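Long-range contacts in uncharacterized protein (PDB 2PYQ), which is of unknown function, a small all-helical bacterial protein of the DUF2853 family: residues I59-L64 against Y100-T104; K67-A71 against F107-Y113. One frame throughout, in Å; residues are numbered along the deposited sequence.

Both contacts join the same two parts of the chain. Interaction 1 packs helix 53-65 on helix 96-106 in the interior, its centre about 7 Å from the centre of the chain; interaction 2 pairs the loops that follow those helices, its centre about 13 Å from there and at the surface. Their centres lie 8 Å apart. Along the sequence the segments alternate: 59-64, 67-71, 100-104, 107-113, with helix 74-87 in between. Each helix end is tied to its loop by a probable hydrogen bond, Phe63 O to Leu68 N and Thr104 O to Lys109 N, both 2.9 Å. Phe63 also packs on Leu68 and Tyr113, so the buried contact continues out to the surface one.

Interaction 1. Residues I59-L64 against Y100-T104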
ATOM      1  N   ILE A  59       6.071   6.411   6.181  1.00 23.91           N
ATOM      2  CA  ILE A  59       6.088   5.238   5.266  1.00 21.88           C
ATOM      3  C   ILE A  59       7.528   4.983   4.857  1.00 21.50           C
ATOM      4  O   ILE A  59       7.965   3.847   4.864  1.00 22.54           O
ATOM      5  CB  ILE A  59       5.192   5.442   4.038  1.00 22.85           C
ATOM      6  CG1 ILE A  59       3.709   5.511   4.459  1.00 24.17           C
ATOM      7  CG2 ILE A  59       5.368   4.309   3.008  1.00 19.89           C
ATOM      8  CD1 ILE A  59       2.798   5.985   3.386  1.00 23.93           C
ATOM      9  N   LYS A  60       8.287   6.034   4.566  1.00 21.42           N
ATOM     10  CA  LYS A  60       9.688   5.890   4.200  1.00 21.40           C
ATOM     11  C   LYS A  60      10.510   5.259   5.320  1.00 25.39           C
ATOM     12  O   LYS A  60      11.252   4.277   5.087  1.00 25.66           O
ATOM     13  CB  LYS A  60      10.295   7.240   3.788  1.00 21.87           C
ATOM     14  CG  LYS A  60      11.760   7.178   3.420  1.00 22.01           C
ATOM     15  CD  LYS A  60      12.280   8.527   2.996  1.00 23.86           C
ATOM     16  CE  LYS A  60      13.797   8.575   3.056  1.00 23.68           C
ATOM     17  NZ  LYS A  60      14.357   9.899   2.674  1.00 24.99           N
ATOM     18  N   LYS A  61      10.387   5.794   6.529  1.00 25.89           N
ATOM     19  CA  LYS A  61      11.211   5.305   7.653  1.00 26.58           C
ATOM     20  C   LYS A  61      10.732   3.957   8.183  1.00 26.66           C
ATOM     21  O   LYS A  61      11.539   3.054   8.355  1.00 30.27           O
ATOM     22  CB  LYS A  61      11.351   6.368   8.790  1.00 26.11           C
ATOM     23  CG  LYS A  61      10.148   6.594   9.632  1.00 26.47           C
ATOM     24  CD  LYS A  61      10.334   7.740  10.613  1.00 30.17           C
ATOM     25  CE  LYS A  61       9.100   7.888  11.527  1.00 30.74           C
ATOM     26  NZ  LYS A  61       9.183   9.121  12.360  1.00 32.11           N
ATOM     27  N   ASN A  62       9.441   3.815   8.406  1.00 28.81           N
ATOM     28  CA  ASN A  62       8.900   2.597   9.050  1.00 32.54           C
ATOM     29  C   ASN A  62       8.624   1.450   8.106  1.00 32.41           C
ATOM     30  O   ASN A  62       8.841   0.314   8.506  1.00 36.79           O
ATOM     31  CB  ASN A  62       7.648   2.886   9.897  1.00 33.81           C
ATOM     32  CG  ASN A  62       7.948   3.742  11.110  1.00 36.93           C
ATOM     33  OD1 ASN A  62       9.098   3.854  11.548  1.00 36.99           O
ATOM     34  ND2 ASN A  62       6.906   4.336  11.672  1.00 39.33           N
ATOM     35  N   PHE A  63       8.159   1.715   6.887  1.00 27.26           N
ATOM     36  CA  PHE A  63       7.883   0.629   5.944  1.00 25.81           C
ATOM     37  C   PHE A  63       9.062   0.352   4.999  1.00 25.26           C
ATOM     38  O   PHE A  63       9.589  -0.739   4.991  1.00 26.88           O
ATOM     39  CB  PHE A  63       6.591   0.869   5.169  1.00 26.98           C
ATOM     40  CG  PHE A  63       6.253  -0.253   4.237  1.00 24.78           C
ATOM     41  CD1 PHE A  63       5.830  -1.488   4.745  1.00 22.64           C
ATOM     42  CD2 PHE A  63       6.392  -0.106   2.837  1.00 23.58           C
ATOM     43  CE1 PHE A  63       5.535  -2.559   3.886  1.00 22.43           C
ATOM     44  CE2 PHE A  63       6.087  -1.168   1.986  1.00 22.70           C
ATOM     45  CZ  PHE A  63       5.673  -2.406   2.507  1.00 22.23           C
ATOM     46  N   LEU A  64       9.488   1.343   4.216  1.00 23.35           N
ATOM     47  CA  LEU A  64      10.558   1.128   3.230  1.00 21.49           C
ATOM     48  C   LEU A  64      11.876   0.775   3.855  1.00 23.55           C
ATOM     49  O   LEU A  64      12.501  -0.218   3.468  1.00 24.91           O
ATOM     50  CB  LEU A  64      10.734   2.338   2.286  1.00 20.64           C
ATOM     51  CG  LEU A  64       9.516   2.671   1.413  1.00 18.97           C
ATOM     52  CD1 LEU A  64       9.831   3.874   0.550  1.00 18.94           C
ATOM     53  CD2 LEU A  64       9.093   1.475   0.552  1.00 18.78           C
ATOM     54  N   TYR A 100       1.242  -0.047   0.205  1.00 18.74           N
ATOM     55  CA  TYR A 100       2.335  -0.970   0.603  1.00 17.88           C
ATOM     56  C   TYR A 100       2.578  -2.024  -0.470  1.00 18.39           C
ATOM     57  O   TYR A 100       3.721  -2.315  -0.783  1.00 18.90           O
ATOM     58  CB  TYR A 100       2.074  -1.577   1.990  1.00 18.43           C
ATOM     59  CG  TYR A 100       2.317  -0.609   3.156  1.00 25.41           C
ATOM     60  CD1 TYR A 100       2.388   0.789   2.982  1.00 27.14           C
ATOM     61  CD2 TYR A 100       2.396  -1.106   4.471  1.00 28.02           C
ATOM     62  CE1 TYR A 100       2.594   1.661   4.039  1.00 30.80           C
ATOM     63  CE2 TYR A 100       2.578  -0.216   5.576  1.00 29.89           C
ATOM     64  CZ  TYR A 100       2.693   1.160   5.332  1.00 32.87           C
ATOM     65  OH  TYR A 100       2.883   2.057   6.389  1.00 36.94           O
ATOM     66  N   TYR A 101       1.522  -2.577  -1.043  1.00 17.52           N
ATOM     67  CA  TYR A 101       1.626  -3.548  -2.121  1.00 17.37           C
ATOM     68  C   TYR A 101       2.376  -2.920  -3.296  1.00 19.32           C
ATOM     69  O   TYR A 101       3.308  -3.502  -3.828  1.00 17.97           O
ATOM     70  CB  TYR A 101       0.231  -4.004  -2.570  1.00 17.58           C
ATOM     71  CG  TYR A 101       0.221  -4.885  -3.803  1.00 17.59           C
ATOM     72  CD1 TYR A 101       0.250  -4.322  -5.100  1.00 17.62           C
ATOM     73  CD2 TYR A 101       0.191  -6.264  -3.698  1.00 17.95           C
ATOM     74  CE1 TYR A 101       0.252  -5.109  -6.240  1.00 18.10           C
ATOM     75  CE2 TYR A 101       0.177  -7.076  -4.834  1.00 19.04           C
ATOM     76  CZ  TYR A 101       0.220  -6.493  -6.104  1.00 21.10           C
ATOM     77  OH  TYR A 101       0.229  -7.311  -7.210  1.00 24.45           O
HETATM   78  N   MSE A 102       1.943  -1.720  -3.691  1.00 18.18           N
HETATM   79  CA  MSE A 102       2.571  -1.027  -4.848  0.50 16.99           C
HETATM   80  C   MSE A 102       4.044  -0.715  -4.584  1.00 16.59           C
HETATM   81  O   MSE A 102       4.853  -0.883  -5.487  1.00 16.48           O
HETATM   82  CB  MSE A 102       1.786   0.225  -5.262  0.50 16.85           C
HETATM   83  CG  MSE A 102       0.536  -0.097  -6.056  0.50 17.28           C
HETATM   84 SE   MSE A 102      -0.181   1.533  -6.877  0.38 23.71          SE
HETATM   85  CE  MSE A 102      -0.847   1.834  -5.509  0.50 18.22           C
ATOM     86  N   LEU A 103       4.383  -0.274  -3.389  1.00 16.74           N
ATOM     87  CA  LEU A 103       5.784  -0.001  -3.054  1.00 17.16           C
ATOM     88  C   LEU A 103       6.627  -1.290  -3.086  1.00 19.02           C
ATOM     89  O   LEU A 103       7.756  -1.288  -3.585  1.00 19.52           O
ATOM     90  CB  LEU A 103       5.918   0.671  -1.696  1.00 17.76           C
ATOM     91  CG  LEU A 103       5.382   2.117  -1.636  1.00 18.93           C
ATOM     92  CD1 LEU A 103       5.265   2.564  -0.212  1.00 17.87           C
ATOM     93  CD2 LEU A 103       6.287   3.051  -2.444  1.00 17.36           C
ATOM     94  N   THR A 104       6.088  -2.371  -2.527  1.00 17.29           N
ATOM     95  CA  THR A 104       6.783  -3.676  -2.545  1.00 18.77           C
ATOM     96  C   THR A 104       7.102  -4.126  -3.989  1.00 19.46           C
ATOM     97  O   THR A 104       8.260  -4.533  -4.287  1.00 20.00           O
ATOM     98  CB  THR A 104       5.948  -4.748  -1.795  1.00 17.84           C
ATOM     99  OG1 THR A 104       5.725  -4.313  -0.446  1.00 19.02           O
ATOM    100  CG2 THR A 104       6.684  -6.060  -1.765  1.00 18.34           C
TER
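Two helical segments cross steeply here: the axes of 59-64 and 100-104 come no closer than 11.9 Å, at a signed angle of -75°. That spacing is wide, with Phe63 CA 7.9 Å from Tyr100 CA and Leu64 CA 8.0 Å from Leu103 CA, so large side chains have to bridge the gap. Within 59-64 the helix widens into a pi-type turn, in which Ile59 O accepts both Phe63 N at 2.9 Å and Leu64 N at 3.0 Å.

The centrepiece is a face-to-face stack of the Phe63 and Tyr100 rings, their centroids 3.9 Å apart and their planes 16° from parallel; Phe63 CD1 comes within 3.5 Å of Tyr100 CD2. Each ring also covers the other residue's CB in a CH-pi contact, 4.2 Å from Phe63 CB to the Tyr100 centroid and 4.1 Å from Tyr100 CB to the Phe63 centroid. At the edge of the Phe63 ring sit Leu103 CB, 4.1 Å from Phe63 CE2, and Thr104 OG1, 3.5 Å from Phe63 CZ. The Thr104 hydroxyl is turned back along its own helix, OG1 donating to Tyr100 O at 2.8 Å. Ile59 CG2 touches both Leu103 CD1 at 3.7 Å and Tyr100 CE1 at 4.0 Å, while Leu64 CD2 reaches Leu103 CB at 4.0 Å.

Helix 74-87 packs against Leu64 and Leu103 through Ile80 and Val83, and Val32 and Cys36 of helix 26-36 touch Tyr100. No hydrogen bond links the two segments: this is a steep helix-helix crossing built on an aromatic stack, in the hydrophobic core of an all-helical domain.

Interaction 2. Residues K67-A71 against F107-Y113; sequences KLGLA and FGKESVY
Segment 67-71 is irregular loop, and 107-113 is loop that runs into a short 3-10 segment ending at Tyr113. The nearest CA pair is Leu68 and Lys109, 6.6 Å apart; Leu70 CA lies 8.6 Å from Phe107 CA. Build 67-71 as a loop that turns at Gly69 (phi 76°, psi 20°) and is extended from Leu70 on. In 107-113, Gly108 (phi 64°, psi 36°) ends helix 96-106 in a Schellman motif, and the chain then enters the 3-10 segment, which includes Val112 and Tyr113, with Val112 N bonded to Lys109 O at 3.2 Å and Tyr113 N to Glu110 O at 3.1 Å.

Leu68 and Leu70, both mt, are the two bumps. Leu68 fills a hollow walled by Lys109, Val112 and Tyr113: its CD1 is 4.2 Å from Lys109 CB, and its CD2 is 3.7 Å from Val112 CG2 and 4.2 Å from Tyr113 CE2. Leu70 lays CD1 over a face of the Phe107 ring, a CH-pi contact 3.8 Å from the centroid and 21° off the normal. Lys109, bent by chi1 and chi2 both m and then extended, runs its aliphatic chain along the 68-70 turn, past both leucines; its CE is 3.6 Å from both Leu68 O and Leu70 CD2.

Inward, Phe63 and Thr104 meet Leu68, and Leu76 touches both Leu70 and Phe107. The arrangement is a surface loop-loop contact, a Schellman-capped helix end whose continuation closes over the neighbouring interhelical loop.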
ATOM      1  N   LYS A  67      10.999  -2.120   7.355  1.00 33.23           N
ATOM      2  CA  LYS A  67      10.407  -3.416   6.975  1.00 30.65           C
ATOM      3  C   LYS A  67      10.961  -4.015   5.680  1.00 31.84           C
ATOM      4  O   LYS A  67      11.400  -5.183   5.678  1.00 34.84           O
ATOM      5  CB  LYS A  67       8.884  -3.352   6.945  1.00 29.31           C
ATOM      6  CG  LYS A  67       8.235  -2.938   8.301  1.00 32.26           C
ATOM      7  CD  LYS A  67       8.615  -3.837   9.496  1.00 33.90           C
ATOM      8  CE  LYS A  67       7.917  -3.385  10.777  1.00 34.99           C
ATOM      9  N   LEU A  68      10.963  -3.256   4.580  1.00 28.91           N
ATOM     10  CA  LEU A  68      11.523  -3.755   3.315  1.00 25.69           C
ATOM     11  C   LEU A  68      13.036  -3.726   3.291  1.00 27.39           C
ATOM     12  O   LEU A  68      13.624  -4.320   2.389  1.00 30.66           O
ATOM     13  CB  LEU A  68      10.933  -3.034   2.106  1.00 22.70           C
ATOM     14  CG  LEU A  68       9.416  -3.042   1.964  1.00 23.55           C
ATOM     15  CD1 LEU A  68       9.075  -2.430   0.606  1.00 22.36           C
ATOM     16  CD2 LEU A  68       8.768  -4.422   2.107  1.00 24.76           C
ATOM     17  N   GLY A  69      13.676  -3.058   4.245  1.00 26.11           N
ATOM     18  CA  GLY A  69      15.132  -3.021   4.344  1.00 26.29           C
ATOM     19  C   GLY A  69      15.882  -2.147   3.372  1.00 25.84           C
ATOM     20  O   GLY A  69      17.076  -2.317   3.173  1.00 27.69           O
ATOM     21  N   LEU A  70      15.197  -1.171   2.775  1.00 25.07           N
ATOM     22  CA  LEU A  70      15.818  -0.283   1.779  1.00 24.50           C
ATOM     23  C   LEU A  70      16.618   0.816   2.436  1.00 24.96           C
ATOM     24  O   LEU A  70      16.248   1.313   3.493  1.00 24.22           O
ATOM     25  CB  LEU A  70      14.751   0.339   0.878  1.00 20.16           C
ATOM     26  CG  LEU A  70      13.975  -0.647  -0.004  1.00 22.64           C
ATOM     27  CD1 LEU A  70      12.683  -0.022  -0.496  1.00 19.99           C
ATOM     28  CD2 LEU A  70      14.837  -1.075  -1.174  1.00 27.63           C
ATOM     29  N   ALA A  71      17.686   1.234   1.771  1.00 25.37           N
ATOM     30  CA  ALA A  71      18.545   2.286   2.259  1.00 25.51           C
ATOM     31  C   ALA A  71      17.978   3.675   1.989  1.00 28.69           C
ATOM     32  O   ALA A  71      17.195   3.852   1.053  1.00 27.86           O
ATOM     33  CB  ALA A  71      19.896   2.181   1.599  1.00 25.64           C
ATOM     34  N   PHE A 107       9.799  -1.596  -5.759  1.00 17.12           N
ATOM     35  CA  PHE A 107      11.154  -1.846  -5.334  1.00 17.22           C
ATOM     36  C   PHE A 107      11.606  -3.319  -5.485  1.00 17.88           C
ATOM     37  O   PHE A 107      12.712  -3.622  -5.115  1.00 19.88           O
ATOM     38  CB  PHE A 107      11.377  -1.343  -3.915  1.00 17.45           C
ATOM     39  CG  PHE A 107      11.334   0.164  -3.785  1.00 18.23           C
ATOM     40  CD1 PHE A 107      12.349   0.946  -4.295  1.00 18.28           C
ATOM     41  CD2 PHE A 107      10.262   0.794  -3.152  1.00 17.35           C
ATOM     42  CE1 PHE A 107      12.321   2.318  -4.156  1.00 17.82           C
ATOM     43  CE2 PHE A 107      10.226   2.156  -3.014  1.00 17.52           C
ATOM     44  CZ  PHE A 107      11.257   2.923  -3.529  1.00 17.77           C
ATOM     45  N   GLY A 108      10.780  -4.216  -6.034  1.00 17.46           N
ATOM     46  CA  GLY A 108      11.163  -5.601  -6.228  1.00 19.01           C
ATOM     47  C   GLY A 108      11.431  -6.395  -4.955  1.00 22.03           C
ATOM     48  O   GLY A 108      12.244  -7.317  -4.952  1.00 23.86           O
ATOM     49  N   LYS A 109      10.661  -6.098  -3.908  1.00 22.24           N
ATOM     50  CA  LYS A 109      10.838  -6.673  -2.567  1.00 20.74           C
ATOM     51  C   LYS A 109       9.769  -7.693  -2.171  1.00 20.04           C
ATOM     52  O   LYS A 109       9.600  -7.968  -1.004  1.00 21.69           O
ATOM     53  CB  LYS A 109      10.897  -5.528  -1.550  1.00 21.59           C
ATOM     54  CG  LYS A 109      12.153  -4.677  -1.614  1.00 24.66           C
ATOM     55  CD  LYS A 109      13.354  -5.454  -1.133  1.00 28.19           C
ATOM     56  CE  LYS A 109      14.580  -4.618  -1.022  1.00 31.94           C
ATOM     57  NZ  LYS A 109      15.668  -5.486  -0.489  1.00 36.29           N
ATOM     58  N   GLU A 110       9.140  -8.310  -3.149  1.00 20.83           N
ATOM     59  CA  GLU A 110       8.065  -9.302  -2.913  1.00 21.80           C
ATOM     60  C   GLU A 110       8.529 -10.455  -2.018  1.00 23.30           C
ATOM     61  O   GLU A 110       7.796 -10.887  -1.145  1.00 24.96           O
ATOM     62  CB  GLU A 110       7.550  -9.933  -4.216  1.00 22.95           C
ATOM     63  CG  GLU A 110       6.881  -9.004  -5.231  1.00 31.19           C
ATOM     64  CD  GLU A 110       7.857  -8.300  -6.178  1.00 37.73           C
ATOM     65  OE1 GLU A 110       9.063  -8.142  -5.838  1.00 37.73           O
ATOM     66  OE2 GLU A 110       7.418  -7.905  -7.291  1.00 41.90           O
ATOM     67  N   SER A 111       9.745 -10.939  -2.249  1.00 24.08           N
ATOM     68  CA  SER A 111      10.282 -12.092  -1.514  1.00 25.27           C
ATOM     69  C   SER A 111      10.433 -11.870   0.003  1.00 23.32           C
ATOM     70  O   SER A 111      10.475 -12.857   0.727  1.00 23.69           O
ATOM     71  CB  SER A 111      11.592 -12.606  -2.120  1.00 26.80           C
ATOM     72  OG  SER A 111      12.662 -11.733  -1.856  1.00 29.61           O
ATOM     73  N   VAL A 112      10.492 -10.630   0.472  1.00 22.40           N
ATOM     74  CA  VAL A 112      10.552 -10.376   1.916  1.00 24.08           C
ATOM     75  C   VAL A 112       9.296 -10.875   2.662  1.00 23.37           C
ATOM     76  O   VAL A 112       9.384 -11.190   3.846  1.00 25.41           O
ATOM     77  CB  VAL A 112      10.851  -8.878   2.322  1.00 27.24           C
ATOM     78  CG1 VAL A 112      12.072  -8.347   1.564  1.00 24.58           C
ATOM     79  CG2 VAL A 112       9.668  -7.972   2.123  1.00 26.71           C
ATOM     80  N   TYR A 113       8.155 -10.901   1.984  1.00 21.88           N
ATOM     81  CA  TYR A 113       6.899 -11.419   2.557  1.00 22.09           C
ATOM     82  C   TYR A 113       6.834 -12.951   2.600  1.00 27.23           C
ATOM     83  O   TYR A 113       5.928 -13.493   3.261  1.00 30.31           O
ATOM     84  CB  TYR A 113       5.676 -10.859   1.814  1.00 21.19           C
ATOM     85  CG  TYR A 113       5.361  -9.448   2.170  1.00 20.81           C
ATOM     86  CD1 TYR A 113       4.544  -9.158   3.261  1.00 21.26           C
ATOM     87  CD2 TYR A 113       5.843  -8.368   1.400  1.00 20.16           C
ATOM     88  CE1 TYR A 113       4.226  -7.871   3.616  1.00 22.60           C
ATOM     89  CE2 TYR A 113       5.522  -7.055   1.747  1.00 22.41           C
ATOM     90  CZ  TYR A 113       4.710  -6.808   2.861  1.00 24.33           C
ATOM     91  OH  TYR A 113       4.355  -5.523   3.201  1.00 24.43           O
TER